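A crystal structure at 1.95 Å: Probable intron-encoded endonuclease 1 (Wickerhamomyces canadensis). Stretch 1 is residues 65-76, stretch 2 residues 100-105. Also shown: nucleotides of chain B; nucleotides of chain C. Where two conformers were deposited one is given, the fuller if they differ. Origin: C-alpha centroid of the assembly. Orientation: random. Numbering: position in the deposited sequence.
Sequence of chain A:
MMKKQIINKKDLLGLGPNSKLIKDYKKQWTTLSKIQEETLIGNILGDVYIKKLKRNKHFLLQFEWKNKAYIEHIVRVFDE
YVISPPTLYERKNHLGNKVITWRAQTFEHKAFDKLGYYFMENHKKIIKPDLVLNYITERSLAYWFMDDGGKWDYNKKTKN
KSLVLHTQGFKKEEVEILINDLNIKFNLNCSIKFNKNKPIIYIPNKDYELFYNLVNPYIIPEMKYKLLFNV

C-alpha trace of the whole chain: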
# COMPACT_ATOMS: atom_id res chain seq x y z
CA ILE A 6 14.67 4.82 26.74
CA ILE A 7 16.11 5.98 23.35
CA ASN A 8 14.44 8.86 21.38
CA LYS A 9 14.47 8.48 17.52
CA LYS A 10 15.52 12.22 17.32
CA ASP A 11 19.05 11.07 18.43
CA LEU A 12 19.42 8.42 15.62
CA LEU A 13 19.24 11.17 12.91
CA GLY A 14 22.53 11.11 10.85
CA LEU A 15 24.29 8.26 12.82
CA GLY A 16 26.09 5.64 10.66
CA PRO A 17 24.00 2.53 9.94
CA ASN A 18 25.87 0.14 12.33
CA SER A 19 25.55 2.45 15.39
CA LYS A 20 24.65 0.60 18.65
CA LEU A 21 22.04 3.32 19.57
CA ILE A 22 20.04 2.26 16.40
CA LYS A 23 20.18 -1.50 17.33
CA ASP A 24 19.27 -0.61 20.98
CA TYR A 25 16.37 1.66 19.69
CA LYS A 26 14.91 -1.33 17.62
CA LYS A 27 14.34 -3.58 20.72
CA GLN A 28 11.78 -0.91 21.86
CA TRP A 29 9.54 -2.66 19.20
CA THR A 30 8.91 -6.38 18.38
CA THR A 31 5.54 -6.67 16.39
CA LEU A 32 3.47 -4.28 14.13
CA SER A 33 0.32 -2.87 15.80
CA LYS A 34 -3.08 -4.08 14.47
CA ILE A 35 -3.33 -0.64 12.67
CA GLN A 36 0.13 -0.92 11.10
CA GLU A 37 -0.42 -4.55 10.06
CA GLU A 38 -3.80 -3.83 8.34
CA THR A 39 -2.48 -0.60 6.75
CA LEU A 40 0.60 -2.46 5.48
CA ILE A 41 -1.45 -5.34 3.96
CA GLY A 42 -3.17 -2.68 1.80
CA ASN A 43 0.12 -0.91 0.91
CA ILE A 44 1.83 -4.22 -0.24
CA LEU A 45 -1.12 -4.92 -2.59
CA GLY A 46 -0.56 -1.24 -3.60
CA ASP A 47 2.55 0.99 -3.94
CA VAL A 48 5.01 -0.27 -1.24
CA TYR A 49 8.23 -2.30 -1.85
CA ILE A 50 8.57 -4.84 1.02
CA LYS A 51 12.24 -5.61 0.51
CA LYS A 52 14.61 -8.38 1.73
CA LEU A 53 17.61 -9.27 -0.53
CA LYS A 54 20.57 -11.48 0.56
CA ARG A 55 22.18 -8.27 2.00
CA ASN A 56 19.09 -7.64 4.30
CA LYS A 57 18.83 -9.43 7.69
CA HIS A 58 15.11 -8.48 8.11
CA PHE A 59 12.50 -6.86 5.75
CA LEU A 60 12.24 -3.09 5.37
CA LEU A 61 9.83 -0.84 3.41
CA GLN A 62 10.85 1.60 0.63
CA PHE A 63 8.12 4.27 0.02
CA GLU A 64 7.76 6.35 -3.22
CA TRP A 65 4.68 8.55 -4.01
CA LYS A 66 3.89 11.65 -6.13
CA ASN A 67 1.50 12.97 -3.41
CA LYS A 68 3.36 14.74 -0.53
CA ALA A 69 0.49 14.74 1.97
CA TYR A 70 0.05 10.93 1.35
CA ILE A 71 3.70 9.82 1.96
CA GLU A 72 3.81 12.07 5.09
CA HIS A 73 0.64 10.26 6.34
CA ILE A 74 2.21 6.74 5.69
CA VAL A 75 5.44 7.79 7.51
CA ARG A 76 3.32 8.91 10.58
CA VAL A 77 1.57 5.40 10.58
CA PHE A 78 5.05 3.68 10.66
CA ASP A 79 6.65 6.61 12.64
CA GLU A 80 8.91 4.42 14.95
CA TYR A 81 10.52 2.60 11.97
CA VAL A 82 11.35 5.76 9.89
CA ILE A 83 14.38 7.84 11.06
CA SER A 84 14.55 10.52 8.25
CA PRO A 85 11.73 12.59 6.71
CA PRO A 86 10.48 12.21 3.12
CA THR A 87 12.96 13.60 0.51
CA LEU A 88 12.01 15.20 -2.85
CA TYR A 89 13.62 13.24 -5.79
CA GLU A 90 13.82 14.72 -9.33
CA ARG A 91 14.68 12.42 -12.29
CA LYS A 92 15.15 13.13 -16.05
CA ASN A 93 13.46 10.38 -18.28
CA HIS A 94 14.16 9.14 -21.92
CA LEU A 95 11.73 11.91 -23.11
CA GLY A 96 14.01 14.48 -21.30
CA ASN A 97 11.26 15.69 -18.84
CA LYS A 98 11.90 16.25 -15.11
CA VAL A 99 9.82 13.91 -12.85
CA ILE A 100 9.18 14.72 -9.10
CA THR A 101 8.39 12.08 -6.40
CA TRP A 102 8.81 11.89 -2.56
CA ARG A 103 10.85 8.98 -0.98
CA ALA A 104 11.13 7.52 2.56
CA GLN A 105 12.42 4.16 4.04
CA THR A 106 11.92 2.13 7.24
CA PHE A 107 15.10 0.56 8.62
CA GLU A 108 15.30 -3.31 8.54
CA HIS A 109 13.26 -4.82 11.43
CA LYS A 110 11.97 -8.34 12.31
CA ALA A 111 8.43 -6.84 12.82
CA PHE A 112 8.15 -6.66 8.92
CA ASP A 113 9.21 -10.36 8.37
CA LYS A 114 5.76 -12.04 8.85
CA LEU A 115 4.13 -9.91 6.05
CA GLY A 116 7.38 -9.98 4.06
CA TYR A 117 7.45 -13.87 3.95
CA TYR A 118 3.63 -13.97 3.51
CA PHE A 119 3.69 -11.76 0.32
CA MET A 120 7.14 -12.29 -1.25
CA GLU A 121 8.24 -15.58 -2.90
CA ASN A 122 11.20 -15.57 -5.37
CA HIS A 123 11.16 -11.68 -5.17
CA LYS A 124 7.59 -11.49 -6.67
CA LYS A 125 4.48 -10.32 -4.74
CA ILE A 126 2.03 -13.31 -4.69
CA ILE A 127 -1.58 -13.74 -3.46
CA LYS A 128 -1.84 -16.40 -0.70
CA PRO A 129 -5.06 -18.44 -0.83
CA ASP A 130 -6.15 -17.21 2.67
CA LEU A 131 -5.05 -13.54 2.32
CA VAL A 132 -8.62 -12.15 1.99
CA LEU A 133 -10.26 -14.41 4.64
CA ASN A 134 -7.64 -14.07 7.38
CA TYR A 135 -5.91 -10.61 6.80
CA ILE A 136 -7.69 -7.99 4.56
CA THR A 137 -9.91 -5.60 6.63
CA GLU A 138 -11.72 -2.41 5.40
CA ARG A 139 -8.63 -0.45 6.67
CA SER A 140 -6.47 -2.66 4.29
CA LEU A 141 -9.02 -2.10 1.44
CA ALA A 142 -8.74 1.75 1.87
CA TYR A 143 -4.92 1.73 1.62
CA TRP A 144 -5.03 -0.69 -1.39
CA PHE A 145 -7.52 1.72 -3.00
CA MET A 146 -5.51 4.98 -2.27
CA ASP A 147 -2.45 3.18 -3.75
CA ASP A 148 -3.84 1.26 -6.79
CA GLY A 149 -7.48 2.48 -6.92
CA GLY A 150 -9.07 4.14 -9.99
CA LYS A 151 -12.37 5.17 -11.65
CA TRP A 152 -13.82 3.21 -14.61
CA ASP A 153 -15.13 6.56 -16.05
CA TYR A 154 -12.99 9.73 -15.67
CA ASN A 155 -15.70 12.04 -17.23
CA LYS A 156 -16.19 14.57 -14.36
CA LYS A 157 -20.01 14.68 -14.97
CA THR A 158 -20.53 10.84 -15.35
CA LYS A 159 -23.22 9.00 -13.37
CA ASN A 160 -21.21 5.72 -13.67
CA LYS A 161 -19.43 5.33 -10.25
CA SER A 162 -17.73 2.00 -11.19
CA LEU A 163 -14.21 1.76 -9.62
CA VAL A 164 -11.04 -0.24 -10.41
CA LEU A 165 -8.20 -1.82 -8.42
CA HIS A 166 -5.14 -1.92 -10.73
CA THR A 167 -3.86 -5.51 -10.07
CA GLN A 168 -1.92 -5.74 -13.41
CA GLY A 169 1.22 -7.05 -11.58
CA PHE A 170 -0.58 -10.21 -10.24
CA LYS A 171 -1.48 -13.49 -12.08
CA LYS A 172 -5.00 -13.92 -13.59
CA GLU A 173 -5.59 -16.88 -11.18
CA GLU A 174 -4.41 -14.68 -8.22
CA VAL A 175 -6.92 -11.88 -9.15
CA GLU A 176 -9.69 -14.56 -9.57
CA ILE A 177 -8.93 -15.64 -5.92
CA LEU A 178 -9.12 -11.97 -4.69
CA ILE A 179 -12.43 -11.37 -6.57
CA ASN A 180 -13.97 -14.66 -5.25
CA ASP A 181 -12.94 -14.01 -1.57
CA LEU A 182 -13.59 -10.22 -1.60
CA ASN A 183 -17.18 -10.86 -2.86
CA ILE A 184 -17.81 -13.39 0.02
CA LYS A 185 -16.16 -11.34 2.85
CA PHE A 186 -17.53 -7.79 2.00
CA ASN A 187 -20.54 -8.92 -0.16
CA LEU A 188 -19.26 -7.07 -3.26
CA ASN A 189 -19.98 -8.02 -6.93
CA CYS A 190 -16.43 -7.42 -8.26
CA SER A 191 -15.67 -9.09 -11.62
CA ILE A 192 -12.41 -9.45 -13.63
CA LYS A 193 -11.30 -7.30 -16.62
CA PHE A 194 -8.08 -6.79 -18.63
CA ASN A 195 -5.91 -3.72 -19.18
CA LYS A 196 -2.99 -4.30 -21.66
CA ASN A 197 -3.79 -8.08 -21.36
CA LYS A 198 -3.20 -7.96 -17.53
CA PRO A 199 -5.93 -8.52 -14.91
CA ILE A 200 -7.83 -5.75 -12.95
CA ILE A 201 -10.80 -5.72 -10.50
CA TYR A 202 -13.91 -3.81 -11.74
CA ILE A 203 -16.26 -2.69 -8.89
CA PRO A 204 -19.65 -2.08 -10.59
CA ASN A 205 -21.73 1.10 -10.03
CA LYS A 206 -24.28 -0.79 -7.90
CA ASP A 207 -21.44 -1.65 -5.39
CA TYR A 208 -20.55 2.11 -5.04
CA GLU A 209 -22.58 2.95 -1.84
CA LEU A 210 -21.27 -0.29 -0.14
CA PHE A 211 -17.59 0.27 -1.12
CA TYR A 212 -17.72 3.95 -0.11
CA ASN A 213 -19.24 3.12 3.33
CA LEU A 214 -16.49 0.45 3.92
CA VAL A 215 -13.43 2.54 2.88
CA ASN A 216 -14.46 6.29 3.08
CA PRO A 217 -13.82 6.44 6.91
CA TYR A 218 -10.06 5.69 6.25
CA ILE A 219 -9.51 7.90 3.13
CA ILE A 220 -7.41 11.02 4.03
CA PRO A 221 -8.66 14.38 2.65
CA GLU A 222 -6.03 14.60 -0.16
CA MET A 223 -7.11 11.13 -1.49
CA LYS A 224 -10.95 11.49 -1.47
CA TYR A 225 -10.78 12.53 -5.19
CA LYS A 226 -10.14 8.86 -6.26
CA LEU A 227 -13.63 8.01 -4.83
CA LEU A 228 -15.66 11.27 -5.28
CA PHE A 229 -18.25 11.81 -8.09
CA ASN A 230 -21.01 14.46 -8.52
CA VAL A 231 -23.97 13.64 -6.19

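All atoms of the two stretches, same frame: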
# COMPACT_ATOMS: atom_id res chain seq x y z
N TRP A 65 5.96 7.99 -3.51
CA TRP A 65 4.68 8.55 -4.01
C TRP A 65 4.93 9.92 -4.65
O TRP A 65 5.89 10.60 -4.25
CB TRP A 65 3.62 8.63 -2.90
CG TRP A 65 3.01 7.30 -2.55
CD1 TRP A 65 2.10 6.59 -3.29
CD2 TRP A 65 3.23 6.52 -1.35
NE1 TRP A 65 1.75 5.43 -2.64
CE2 TRP A 65 2.43 5.35 -1.46
CE3 TRP A 65 4.02 6.68 -0.20
CZ2 TRP A 65 2.40 4.37 -0.46
CZ3 TRP A 65 3.98 5.72 0.79
CH2 TRP A 65 3.20 4.57 0.65
N LYS A 66 4.06 10.28 -5.59
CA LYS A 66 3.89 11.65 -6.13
C LYS A 66 3.30 12.55 -5.05
O LYS A 66 3.81 13.63 -4.91
CB LYS A 66 2.94 11.65 -7.33
CG LYS A 66 2.77 12.99 -8.04
CD LYS A 66 1.75 12.95 -9.18
CE LYS A 66 1.74 14.25 -9.95
NZ LYS A 66 2.90 14.32 -10.87
N ASN A 67 2.26 12.11 -4.34
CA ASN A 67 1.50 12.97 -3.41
C ASN A 67 2.26 13.15 -2.08
O ASN A 67 2.53 12.19 -1.37
CB ASN A 67 0.10 12.40 -3.26
CG ASN A 67 -0.83 13.33 -2.53
OD1 ASN A 67 -1.90 13.66 -3.04
ND2 ASN A 67 -0.48 13.73 -1.32
N LYS A 68 2.53 14.39 -1.71
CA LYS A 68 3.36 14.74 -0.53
C LYS A 68 2.55 14.48 0.73
O LYS A 68 3.09 13.91 1.71
CB LYS A 68 3.76 16.21 -0.60
CG LYS A 68 4.69 16.71 0.50
CD LYS A 68 5.09 18.19 0.30
CE LYS A 68 6.20 18.65 1.22
NZ LYS A 68 5.61 19.12 2.49
N ALA A 69 1.32 14.93 0.77
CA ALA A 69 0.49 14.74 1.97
C ALA A 69 0.37 13.24 2.23
O ALA A 69 0.45 12.86 3.39
CB ALA A 69 -0.82 15.43 1.82
N TYR A 70 0.30 12.40 1.18
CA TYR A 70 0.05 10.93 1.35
C TYR A 70 1.27 10.24 1.98
O TYR A 70 1.09 9.53 2.99
CB TYR A 70 -0.36 10.24 0.05
CG TYR A 70 -0.77 8.80 0.24
CD1 TYR A 70 -1.74 8.45 1.16
CD2 TYR A 70 -0.19 7.77 -0.49
CE1 TYR A 70 -2.13 7.13 1.35
CE2 TYR A 70 -0.57 6.45 -0.31
CZ TYR A 70 -1.54 6.12 0.62
OH TYR A 70 -1.92 4.82 0.81
N ILE A 71 2.46 10.41 1.39
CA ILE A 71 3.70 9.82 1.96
C ILE A 71 3.91 10.32 3.39
O ILE A 71 4.37 9.50 4.24
CB ILE A 71 4.94 10.06 1.07
CG1 ILE A 71 6.10 9.18 1.53
CG2 ILE A 71 5.33 11.52 1.08
CD1 ILE A 71 7.23 9.02 0.48
N GLU A 72 3.61 11.57 3.70
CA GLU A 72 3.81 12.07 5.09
C GLU A 72 2.84 11.38 6.06
O GLU A 72 3.25 11.02 7.21
CB GLU A 72 3.64 13.59 5.16
CG GLU A 72 4.80 14.37 4.59
CD GLU A 72 4.55 15.87 4.51
OE1 GLU A 72 3.49 16.36 5.03
OE2 GLU A 72 5.38 16.56 3.91
N HIS A 73 1.63 11.08 5.59
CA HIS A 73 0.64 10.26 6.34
C HIS A 73 1.16 8.82 6.60
O HIS A 73 0.97 8.33 7.73
CB HIS A 73 -0.68 10.24 5.57
CG HIS A 73 -1.67 9.32 6.19
ND1 HIS A 73 -2.36 9.66 7.35
CD2 HIS A 73 -2.07 8.08 5.83
CE1 HIS A 73 -3.18 8.67 7.66
NE2 HIS A 73 -3.01 7.69 6.75
N ILE A 74 1.73 8.16 5.59
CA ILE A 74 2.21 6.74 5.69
C ILE A 74 3.37 6.71 6.70
O ILE A 74 3.33 5.93 7.67
CB ILE A 74 2.61 6.21 4.29
CG1 ILE A 74 1.40 6.11 3.34
CG2 ILE A 74 3.33 4.88 4.42
CD1 ILE A 74 0.34 5.15 3.81
N VAL A 75 4.33 7.63 6.54
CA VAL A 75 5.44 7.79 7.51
C VAL A 75 4.90 7.99 8.93
O VAL A 75 5.47 7.35 9.82
CB VAL A 75 6.45 8.86 7.07
CG1 VAL A 75 7.39 9.23 8.21
CG2 VAL A 75 7.26 8.37 5.89
N ARG A 76 3.86 8.79 9.18
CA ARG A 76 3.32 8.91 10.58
C ARG A 76 2.79 7.54 11.03
O ARG A 76 3.12 7.16 12.17
CB ARG A 76 2.29 10.03 10.75
CG ARG A 76 2.89 11.43 10.81
CD ARG A 76 1.96 12.62 11.10
NE ARG A 76 0.77 12.68 10.25
CZ ARG A 76 0.67 13.23 9.02
NH1 ARG A 76 -0.48 13.16 8.36
NH2 ARG A 76 1.71 13.81 8.42
N ILE A 100 9.10 14.48 -10.58
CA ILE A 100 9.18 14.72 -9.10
C ILE A 100 8.43 13.59 -8.38
O ILE A 100 7.27 13.40 -8.69
CB ILE A 100 8.58 16.09 -8.72
CG1 ILE A 100 9.32 17.25 -9.40
CG2 ILE A 100 8.51 16.27 -7.21
CD1 ILE A 100 10.58 17.66 -8.69
N THR A 101 9.06 12.95 -7.39
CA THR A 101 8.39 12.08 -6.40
C THR A 101 8.97 12.36 -5.01
O THR A 101 10.00 13.02 -4.94
CB THR A 101 8.59 10.60 -6.75
OG1 THR A 101 9.99 10.43 -6.96
CG2 THR A 101 7.85 10.16 -7.99
N TRP A 102 8.32 11.88 -3.96
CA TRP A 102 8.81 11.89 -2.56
C TRP A 102 9.19 10.45 -2.15
O TRP A 102 8.48 9.50 -2.55
CB TRP A 102 7.78 12.53 -1.62
CG TRP A 102 7.59 14.00 -1.86
CD1 TRP A 102 6.81 14.56 -2.83
CD2 TRP A 102 8.20 15.11 -1.16
NE1 TRP A 102 6.89 15.93 -2.78
CE2 TRP A 102 7.72 16.29 -1.75
CE3 TRP A 102 9.09 15.21 -0.08
CZ2 TRP A 102 8.10 17.56 -1.32
CZ3 TRP A 102 9.45 16.47 0.36
CH2 TRP A 102 8.98 17.63 -0.27
N ARG A 103 10.29 10.29 -1.39
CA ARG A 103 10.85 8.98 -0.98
C ARG A 103 11.06 8.97 0.53
O ARG A 103 11.42 10.02 1.12
CB ARG A 103 12.16 8.66 -1.72
CG ARG A 103 12.01 8.46 -3.22
CD ARG A 103 13.27 7.84 -3.83
NE ARG A 103 13.15 7.56 -5.26
CZ ARG A 103 14.09 7.01 -6.02
NH1 ARG A 103 15.27 6.69 -5.52
NH2 ARG A 103 13.85 6.78 -7.31
N ALA A 104 10.86 7.80 1.14
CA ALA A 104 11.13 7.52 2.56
C ALA A 104 11.44 6.02 2.66
O ALA A 104 11.15 5.29 1.64
CB ALA A 104 9.95 7.94 3.40
N GLN A 105 12.06 5.58 3.78
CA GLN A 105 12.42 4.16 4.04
C GLN A 105 12.19 3.85 5.53
O GLN A 105 12.47 4.75 6.37
CB GLN A 105 13.91 3.91 3.73
CG GLN A 105 14.28 4.08 2.26
CD GLN A 105 14.39 5.52 1.79
OE1 GLN A 105 14.65 6.44 2.57
NE2 GLN A 105 14.17 5.71 0.49
P DA B 14 2.08 7.10 -7.29
OP1 DA B 14 0.86 6.38 -6.82
OP2 DA B 14 2.18 8.52 -6.78
O5' DA B 14 3.45 6.33 -7.05
C5' DA B 14 3.55 4.94 -6.65
C4' DA B 14 3.58 4.04 -7.86
O4' DA B 14 4.53 4.53 -8.85
C3' DA B 14 3.95 2.58 -7.61
O3' DA B 14 3.23 1.88 -8.64
C2' DA B 14 5.42 2.55 -8.00
C1' DA B 14 5.45 3.51 -9.17
N9 DA B 14 6.73 4.14 -9.48
C8 DA B 14 7.22 5.32 -8.98
N7 DA B 14 8.40 5.64 -9.45
C5 DA B 14 8.71 4.59 -10.30
C6 DA B 14 9.83 4.33 -11.10
N6 DA B 14 10.88 5.15 -11.20
N1 DA B 14 9.83 3.19 -11.82
C2 DA B 14 8.79 2.37 -11.72
N3 DA B 14 7.67 2.51 -11.01
C4 DA B 14 7.70 3.66 -10.32
P DA B 13 2.99 11.56 -12.76
OP1 DA B 13 1.57 12.04 -12.82
OP2 DA B 13 4.07 12.41 -12.27
O5' DA B 13 3.03 10.25 -11.84
C5' DA B 13 1.90 9.38 -11.75
C4' DA B 13 2.28 8.10 -11.04
O4' DA B 13 3.41 7.44 -11.66
C3' DA B 13 2.67 8.25 -9.57
O3' DA B 13 2.09 7.15 -8.86
C2' DA B 13 4.18 8.18 -9.61
C1' DA B 13 4.42 7.18 -10.70
N9 DA B 13 5.71 7.26 -11.38
C8 DA B 13 6.66 8.26 -11.35
N7 DA B 13 7.73 8.00 -12.07
C5 DA B 13 7.45 6.77 -12.64
C6 DA B 13 8.18 5.95 -13.52
N6 DA B 13 9.38 6.26 -14.02
N1 DA B 13 7.62 4.77 -13.88
C2 DA B 13 6.42 4.44 -13.37
N3 DA B 13 5.66 5.12 -12.53
C4 DA B 13 6.22 6.30 -12.22
P DT C 11 23.17 7.71 -10.17
OP1 DT C 11 24.50 7.95 -10.81
OP2 DT C 11 22.14 8.79 -10.19
O5' DT C 11 22.52 6.40 -10.80
C5' DT C 11 23.14 5.11 -10.64
C4' DT C 11 22.35 4.04 -11.35
O4' DT C 11 21.25 3.64 -10.51
C3' DT C 11 21.74 4.42 -12.69
O3' DT C 11 21.82 3.20 -13.43
C2' DT C 11 20.30 4.74 -12.34
C1' DT C 11 20.03 3.73 -11.23
N1 DT C 11 18.98 4.10 -10.27
C2 DT C 11 18.09 3.12 -9.88
O2 DT C 11 18.11 1.98 -10.31
N3 DT C 11 17.16 3.55 -8.96
C4 DT C 11 17.03 4.81 -8.42
O4 DT C 11 16.14 5.03 -7.60
C5 DT C 11 18.00 5.77 -8.88
C7 DT C 11 17.95 7.16 -8.32
C6 DT C 11 18.92 5.37 -9.75

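Strand 100-105 meets stretch 1 first through backbone, then through side chains packed under helix 68-76, whose axis runs nearly parallel to the strand (5°) at 8.9 Å. Ile100 makes no close contact. Thr101 lies beside the turn, its CA 3.6 Å from Trp65 O; its small side chain is buried there, with CG2 4.5 Å from Lys66 N. That amide is left free to donate to DA14 OP2 of chain B (2.8 Å). Trp102 is the centre of the contact. Its backbone pairs with Trp65 in an antiparallel bridge, Trp102 N to Trp65 O (2.8 Å) and Trp65 N to Trp102 O (3.1 Å), placing both indoles on the same face of the sheet. The Trp102 ring offers a broad apolar surface: Lys68 CG lies over one face, 4.1 Å from the centroid of its five-membered ring, while Lys68 NZ continues to a salt bridge with Glu72 OE2 (2.9 Å). Ile71 CG2 packs 3.8 Å from Trp102 CB. Arg103 points away from the helix, and its NH1 and NH2 donate to DT11 O4 of chain C (2.8 and 2.9 Å). Ala104 turns back toward the helix; its lone methyl, CB, receives Ile71 CD1 at 4.1 Å and Val75 CG2 at 3.7 Å, a close apolar fit. Gln105 points away, ending the contact. Together the stretches bury 419 Å².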